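Local coordinates for FAD-binding PCMH-type domain-containing protein (Gibberella zeae, PDB 6YJO), which probably acts as an oxidoreductase of the FAD-linked, oxygen-dependent family and binds its FAD covalently through two residues, at residues Val119-Asp124 with Gln335-Tyr339; Asp212-Ala216 with Lys481-Leu485. One frame throughout, in Å; residues are numbered along the deposited sequence.

How the contacts relate
Both contacts are partly buried. The centres of contacts 1 and 2 lie about 18 and 20 Å from the centre of the chain. Their centres are 28 Å apart, their nearest atoms about 16 Å, and their segments alternate along the chain. They share no helix or strand. Contact 1 joins two loops, close to the FAD site, and is mostly polar: two salt bridges and a bridging water. Contact 2 joins helix 211-220 to helix 479-489, in the berberine-like region. Its buried part is L213, A216, L482 and L485; W215, K481 and D212 form the more open edge. It buries more surface, 375 Å² against 281 Å². Only segment 119-124 touches FAD, through V120.

Contact 1 (Val119-Asp124 with Gln335-Tyr339); sequences VVDAMD and QRRPY
This is a polar loop-to-loop contact beside the FAD site, between the turn after strand 116-119 and the loop before strand 346-352. Adjacent arginines of one loop meet D121 and D124 of the other, so opposite charges join the two. M123 N donates a hydrogen bond to V120 O (2.9 Å), closing the turn. In register, A122 is nearest R337 (CA to CA 6.6 Å) and D124 nearest R336 (7.9 Å). R337 has chi1 to chi3 t; chi4 of 82° turns its guanidinium. Its NH1 makes a salt bridge to D121 OD2 (3.0 Å), its NH2 another to E57. R336 (m, t, p) starts sideways; its NE (3.0 Å) and NH2 (3.2 Å) give D124 OD2 a salt bridge with weak hydrogen bonds. A water bridges the segments, hydrogen-bonded to D121 O (2.8 Å), D124 OD2 (2.5 Å) and R337 N (3.2 Å). P338 follows a cis peptide. Y339 OH is hydrogen-bonded to H102 NE2, a residue covalently attached to FAD. V119 is hydrogen-bonded to A73 of strand 71-73, V120 to K98 of strand 95-98.

Contact 2 (Asp212-Ala216 with Lys481-Leu485); sequences DLTWA and KLKKL
Two helices, 211-220 and 479-489, pack at a steep crossing in this flavoprotein of the PCMH-type FAD-binding family. The second lies within the berberine-like region of the sequence. Both segments are regular alpha helix; A216 N donates a hydrogen bond to D212 O, and L485 N to K481 O, each at 2.9 Å. The segment axes approach to 10.6 Å, with 120° between N-to-C directions and a signed crossing angle of -120°. In CA register A216 is nearest L482 (6.7 Å) and L213 nearest L485 (7.5 Å).

The apolar part centres on L485, chi1 t and chi2 p. Its CD2 lies 3.6 Å from A216 CB and 3.9 Å from L213 CA. L482 CD2 is 3.7 Å from W215 CZ3 and 3.9 Å from A216 CB. L213 itself points away, onto A205 of strand 202-206. L485 CD2 also touches the backbone, 3.4 Å from D212 O.

The aromatic part is W215, chi1 t and chi2 90°, with K481 stretched over one ring face. K481 CD makes a CH-pi contact, 3.4 Å from the six-membered ring centroid. K481 NZ adds a cation-pi contact, 3.6 Å from the five-membered ring centroid.

The charged part is a salt bridge with a weak hydrogen bond: K481 NZ to D212 OD1, 3.4 Å.

Contact 1 (Val119-Asp124 with Gln335-Tyr339)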
ATOM      1  N   VAL A 119      10.937  12.323   9.595  1.00 58.97           N
ATOM      2  CA  VAL A 119      11.390  11.034   9.081  1.00 58.14           C
ATOM      3  C   VAL A 119      11.507  10.068  10.254  1.00 56.81           C
ATOM      4  O   VAL A 119      12.447  10.146  11.050  1.00 56.08           O
ATOM      5  CB  VAL A 119      12.725  11.169   8.336  1.00 59.30           C
ATOM      6  CG1 VAL A 119      13.281   9.790   7.974  1.00 58.40           C
ATOM      7  CG2 VAL A 119      12.560  12.023   7.082  1.00 58.86           C
ATOM      8  N   VAL A 120      10.565   9.132  10.347  1.00 57.16           N
ATOM      9  CA  VAL A 120      10.515   8.191  11.461  1.00 58.66           C
ATOM     10  C   VAL A 120      11.298   6.930  11.113  1.00 59.52           C
ATOM     11  O   VAL A 120      11.223   5.923  11.826  1.00 57.74           O
ATOM     12  CB  VAL A 120       9.058   7.854  11.830  1.00 57.56           C
ATOM     13  CG1 VAL A 120       8.264   9.127  12.078  1.00 57.86           C
ATOM     14  CG2 VAL A 120       8.398   7.012  10.738  1.00 57.28           C
ATOM     15  N   ASP A 121      12.073   6.990  10.026  1.00 63.03           N
ATOM     16  CA  ASP A 121      12.814   5.821   9.559  1.00 67.13           C
ATOM     17  C   ASP A 121      13.754   5.268  10.628  1.00 65.04           C
ATOM     18  O   ASP A 121      14.031   4.063  10.644  1.00 62.18           O
ATOM     19  CB  ASP A 121      13.598   6.192   8.296  1.00 75.41           C
ATOM     20  CG  ASP A 121      14.431   5.042   7.755  1.00 82.91           C
ATOM     21  OD1 ASP A 121      14.139   3.875   8.092  1.00 84.83           O
ATOM     22  OD2 ASP A 121      15.382   5.312   6.989  1.00 86.87           O
ATOM     23  N   ALA A 122      14.262   6.121  11.521  1.00 65.35           N
ATOM     24  CA  ALA A 122      15.196   5.672  12.549  1.00 65.09           C
ATOM     25  C   ALA A 122      14.515   4.929  13.695  1.00 63.16           C
ATOM     26  O   ALA A 122      15.207   4.294  14.498  1.00 64.83           O
ATOM     27  CB  ALA A 122      15.979   6.867  13.105  1.00 66.02           C
ATOM     28  N   MET A 123      13.188   4.984  13.789  1.00 59.77           N
ATOM     29  CA  MET A 123      12.432   4.274  14.822  1.00 58.65           C
ATOM     30  C   MET A 123      11.861   3.015  14.178  1.00 56.84           C
ATOM     31  O   MET A 123      10.801   3.044  13.553  1.00 55.10           O
ATOM     32  CB  MET A 123      11.339   5.171  15.392  1.00 58.66           C
ATOM     33  CG  MET A 123      11.861   6.450  16.024  1.00 58.98           C
ATOM     34  SD  MET A 123      10.560   7.622  16.465  1.00 57.41           S
ATOM     35  CE  MET A 123       9.486   6.583  17.464  1.00 55.49           C
ATOM     36  N   ASP A 124      12.580   1.893  14.329  1.00 56.14           N
ATOM     37  CA  ASP A 124      12.214   0.655  13.647  1.00 54.57           C
ATOM     38  C   ASP A 124      12.245  -0.564  14.569  1.00 51.91           C
ATOM     39  O   ASP A 124      12.361  -1.693  14.084  1.00 50.14           O
ATOM     40  CB  ASP A 124      13.134   0.416  12.444  1.00 57.50           C
ATOM     41  CG  ASP A 124      14.581   0.187  12.846  1.00 62.35           C
ATOM     42  OD1 ASP A 124      14.879   0.178  14.059  1.00 64.73           O
ATOM     43  OD2 ASP A 124      15.427   0.010  11.943  1.00 64.13           O
ATOM     44  N   GLN A 335      15.476  -4.851   5.394  1.00 57.39           N
ATOM     45  CA  GLN A 335      15.791  -3.484   4.984  1.00 57.26           C
ATOM     46  C   GLN A 335      15.747  -2.561   6.194  1.00 60.02           C
ATOM     47  O   GLN A 335      14.802  -2.613   6.987  1.00 60.93           O
ATOM     48  CB  GLN A 335      14.798  -2.980   3.932  1.00 53.87           C
ATOM     49  CG  GLN A 335      14.964  -3.553   2.533  1.00 53.50           C
ATOM     50  CD  GLN A 335      16.351  -3.320   1.953  1.00 55.78           C
ATOM     51  OE1 GLN A 335      17.075  -2.425   2.384  1.00 56.66           O
ATOM     52  NE2 GLN A 335      16.731  -4.146   0.984  1.00 57.09           N
ATOM     53  N   ARG A 336      16.760  -1.707   6.328  1.00 62.18           N
ATOM     54  CA  ARG A 336      16.822  -0.728   7.405  1.00 64.49           C
ATOM     55  C   ARG A 336      17.489   0.537   6.887  1.00 67.03           C
ATOM     56  O   ARG A 336      17.884   0.630   5.720  1.00 69.15           O
ATOM     57  CB  ARG A 336      17.584  -1.270   8.619  1.00 66.81           C
ATOM     58  CG  ARG A 336      16.951  -2.495   9.248  1.00 67.33           C
ATOM     59  CD  ARG A 336      17.704  -2.959  10.481  1.00 69.64           C
ATOM     60  NE  ARG A 336      17.524  -2.055  11.614  1.00 70.67           N
ATOM     61  CZ  ARG A 336      17.652  -2.409  12.889  1.00 73.31           C
ATOM     62  NH1 ARG A 336      17.951  -3.659  13.218  1.00 74.89           N
ATOM     63  NH2 ARG A 336      17.470  -1.508  13.845  1.00 74.22           N
ATOM     64  N   ARG A 337      17.618   1.507   7.773  1.00 67.56           N
ATOM     65  CA  ARG A 337      18.302   2.758   7.488  1.00 69.30           C
ATOM     66  C   ARG A 337      19.815   2.553   7.554  1.00 72.56           C
ATOM     67  O   ARG A 337      20.309   1.871   8.455  1.00 74.69           O
ATOM     68  CB  ARG A 337      17.874   3.830   8.487  1.00 69.63           C
ATOM     69  CG  ARG A 337      18.575   5.159   8.333  1.00 72.34           C
ATOM     70  CD  ARG A 337      17.991   6.183   9.291  1.00 73.38           C
ATOM     71  NE  ARG A 337      18.472   7.532   9.003  1.00 75.48           N
ATOM     72  CZ  ARG A 337      17.957   8.324   8.069  1.00 75.37           C
ATOM     73  NH1 ARG A 337      16.943   7.904   7.323  1.00 71.93           N
ATOM     74  NH2 ARG A 337      18.458   9.536   7.876  1.00 78.71           N
ATOM     75  N   PRO A 338      20.582   3.144   6.622  1.00 83.20           N
ATOM     76  CA  PRO A 338      20.120   4.037   5.553  1.00 86.88           C
ATOM     77  C   PRO A 338      19.540   3.290   4.350  1.00 85.24           C
ATOM     78  O   PRO A 338      19.929   2.153   4.076  1.00 87.50           O
ATOM     79  CB  PRO A 338      21.392   4.787   5.164  1.00 91.06           C
ATOM     80  CG  PRO A 338      22.473   3.781   5.389  1.00 93.12           C
ATOM     81  CD  PRO A 338      22.045   2.957   6.582  1.00 90.08           C
ATOM     82  N   TYR A 339      18.633   3.948   3.632  1.00 81.67           N
ATOM     83  CA  TYR A 339      17.873   3.341   2.546  1.00 76.59           C
ATOM     84  C   TYR A 339      17.984   4.233   1.320  1.00 76.02           C
ATOM     85  O   TYR A 339      17.670   5.426   1.391  1.00 74.92           O
ATOM     86  CB  TYR A 339      16.408   3.160   2.959  1.00 72.99           C
ATOM     87  CG  TYR A 339      15.557   2.389   1.983  1.00 68.65           C
ATOM     88  CD1 TYR A 339      15.618   1.001   1.918  1.00 66.68           C
ATOM     89  CD2 TYR A 339      14.663   3.045   1.149  1.00 64.87           C
ATOM     90  CE1 TYR A 339      14.825   0.294   1.034  1.00 62.88           C
ATOM     91  CE2 TYR A 339      13.868   2.349   0.268  1.00 61.74           C
ATOM     92  CZ  TYR A 339      13.950   0.973   0.213  1.00 59.55           C
ATOM     93  OH  TYR A 339      13.155   0.274  -0.670  1.00 55.63           O
TER
HETATM   94  O   HOH W   1      15.819   1.940  10.358  1.00 68.58           O

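Contact 2 (Asp212-Ala216 with Lys481-Leu485)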
ATOM      1  N   ASP A 212     -13.472   6.038  16.833  1.00 43.39           N
ATOM      2  CA  ASP A 212     -13.516   6.683  15.524  1.00 43.86           C
ATOM      3  C   ASP A 212     -12.119   6.984  14.996  1.00 43.84           C
ATOM      4  O   ASP A 212     -11.851   6.803  13.802  1.00 43.64           O
ATOM      5  CB  ASP A 212     -14.330   7.975  15.599  1.00 46.69           C
ATOM      6  CG  ASP A 212     -15.816   7.727  15.766  1.00 48.64           C
ATOM      7  OD1 ASP A 212     -16.290   6.621  15.431  1.00 48.90           O
ATOM      8  OD2 ASP A 212     -16.514   8.654  16.228  1.00 50.05           O
ATOM      9  N   LEU A 213     -11.224   7.466  15.860  1.00 42.33           N
ATOM     10  CA  LEU A 213      -9.848   7.707  15.442  1.00 40.24           C
ATOM     11  C   LEU A 213      -9.202   6.423  14.935  1.00 39.33           C
ATOM     12  O   LEU A 213      -8.589   6.402  13.861  1.00 37.79           O
ATOM     13  CB  LEU A 213      -9.052   8.299  16.604  1.00 41.20           C
ATOM     14  CG  LEU A 213      -7.551   8.501  16.400  1.00 43.35           C
ATOM     15  CD1 LEU A 213      -7.272   9.216  15.085  1.00 44.03           C
ATOM     16  CD2 LEU A 213      -6.977   9.284  17.573  1.00 45.20           C
ATOM     17  N   THR A 214      -9.343   5.333  15.697  1.00 41.48           N
ATOM     18  CA  THR A 214      -8.800   4.048  15.268  1.00 41.49           C
ATOM     19  C   THR A 214      -9.457   3.591  13.972  1.00 40.41           C
ATOM     20  O   THR A 214      -8.809   2.977  13.116  1.00 39.06           O
ATOM     21  CB  THR A 214      -9.010   3.007  16.370  1.00 45.90           C
ATOM     22  OG1 THR A 214      -8.450   3.487  17.599  1.00 47.90           O
ATOM     23  CG2 THR A 214      -8.360   1.677  16.010  1.00 46.55           C
ATOM     24  N   TRP A 215     -10.749   3.877  13.817  1.00 41.85           N
ATOM     25  CA  TRP A 215     -11.448   3.555  12.579  1.00 41.58           C
ATOM     26  C   TRP A 215     -10.812   4.269  11.392  1.00 43.19           C
ATOM     27  O   TRP A 215     -10.651   3.681  10.316  1.00 43.34           O
ATOM     28  CB  TRP A 215     -12.922   3.930  12.732  1.00 39.10           C
ATOM     29  CG  TRP A 215     -13.740   3.870  11.483  1.00 37.68           C
ATOM     30  CD1 TRP A 215     -14.436   2.797  11.005  1.00 39.29           C
ATOM     31  CD2 TRP A 215     -13.979   4.942  10.568  1.00 38.03           C
ATOM     32  NE1 TRP A 215     -15.087   3.136   9.841  1.00 39.96           N
ATOM     33  CE2 TRP A 215     -14.821   4.448   9.551  1.00 39.03           C
ATOM     34  CE3 TRP A 215     -13.559   6.274  10.508  1.00 38.87           C
ATOM     35  CZ2 TRP A 215     -15.246   5.237   8.486  1.00 40.19           C
ATOM     36  CZ3 TRP A 215     -13.979   7.055   9.450  1.00 39.75           C
ATOM     37  CH2 TRP A 215     -14.819   6.537   8.455  1.00 40.88           C
ATOM     38  N   ALA A 216     -10.428   5.536  11.576  1.00 43.19           N
ATOM     39  CA  ALA A 216      -9.785   6.280  10.496  1.00 40.49           C
ATOM     40  C   ALA A 216      -8.366   5.782  10.255  1.00 38.48           C
ATOM     41  O   ALA A 216      -7.898   5.758   9.112  1.00 38.69           O
ATOM     42  CB  ALA A 216      -9.782   7.774  10.819  1.00 38.83           C
ATOM     43  N   LYS A 481     -17.715  10.836   7.257  1.00 51.00           N
ATOM     44  CA  LYS A 481     -17.239  10.601   8.616  1.00 48.60           C
ATOM     45  C   LYS A 481     -15.763  10.962   8.745  1.00 44.27           C
ATOM     46  O   LYS A 481     -15.339  11.524   9.763  1.00 43.99           O
ATOM     47  CB  LYS A 481     -17.480   9.139   8.996  1.00 48.73           C
ATOM     48  CG  LYS A 481     -17.523   8.858  10.493  1.00 49.09           C
ATOM     49  CD  LYS A 481     -17.025   7.449  10.789  1.00 49.22           C
ATOM     50  CE  LYS A 481     -17.668   6.835  12.024  1.00 48.65           C
ATOM     51  NZ  LYS A 481     -17.100   5.480  12.305  1.00 47.85           N
ATOM     52  N   LEU A 482     -14.965  10.648   7.719  1.00 43.46           N
ATOM     53  CA  LEU A 482     -13.560  11.045   7.717  1.00 45.74           C
ATOM     54  C   LEU A 482     -13.421  12.564   7.765  1.00 48.17           C
ATOM     55  O   LEU A 482     -12.625  13.104   8.542  1.00 49.37           O
ATOM     56  CB  LEU A 482     -12.859  10.481   6.479  1.00 44.03           C
ATOM     57  CG  LEU A 482     -12.539   8.986   6.460  1.00 42.59           C
ATOM     58  CD1 LEU A 482     -12.254   8.508   5.039  1.00 41.81           C
ATOM     59  CD2 LEU A 482     -11.349   8.677   7.359  1.00 42.76           C
ATOM     60  N   LYS A 483     -14.185  13.273   6.929  1.00 49.15           N
ATOM     61  CA  LYS A 483     -14.131  14.731   6.941  1.00 49.77           C
ATOM     62  C   LYS A 483     -14.625  15.291   8.270  1.00 49.26           C
ATOM     63  O   LYS A 483     -14.105  16.300   8.760  1.00 48.36           O
ATOM     64  CB  LYS A 483     -14.956  15.291   5.786  1.00 50.47           C
ATOM     65  CG  LYS A 483     -14.358  15.036   4.415  1.00 50.20           C
ATOM     66  CD  LYS A 483     -15.366  15.325   3.315  1.00 52.31           C
ATOM     67  CE  LYS A 483     -14.930  16.486   2.436  1.00 54.12           C
ATOM     68  NZ  LYS A 483     -14.727  17.747   3.204  1.00 54.37           N
ATOM     69  N   LYS A 484     -15.637  14.653   8.865  1.00 50.10           N
ATOM     70  CA  LYS A 484     -16.110  15.098  10.172  1.00 52.37           C
ATOM     71  C   LYS A 484     -15.020  14.935  11.219  1.00 51.18           C
ATOM     72  O   LYS A 484     -14.820  15.814  12.067  1.00 51.50           O
ATOM     73  CB  LYS A 484     -17.358  14.314  10.578  1.00 53.91           C
ATOM     74  CG  LYS A 484     -18.060  14.872  11.805  1.00 58.04           C
ATOM     75  CD  LYS A 484     -19.304  14.072  12.162  1.00 62.01           C
ATOM     76  CE  LYS A 484     -18.979  12.854  13.010  1.00 63.13           C
ATOM     77  NZ  LYS A 484     -18.429  13.225  14.343  1.00 64.62           N
ATOM     78  N   LEU A 485     -14.289  13.820  11.160  1.00 50.37           N
ATOM     79  CA  LEU A 485     -13.237  13.555  12.135  1.00 49.14           C
ATOM     80  C   LEU A 485     -12.003  14.412  11.882  1.00 48.68           C
ATOM     81  O   LEU A 485     -11.308  14.792  12.830  1.00 43.33           O
ATOM     82  CB  LEU A 485     -12.876  12.072  12.097  1.00 46.57           C
ATOM     83  CG  LEU A 485     -11.798  11.571  13.053  1.00 45.84           C
ATOM     84  CD1 LEU A 485     -12.129  11.926  14.493  1.00 45.26           C
ATOM     85  CD2 LEU A 485     -11.656  10.068  12.886  1.00 45.11           C
TER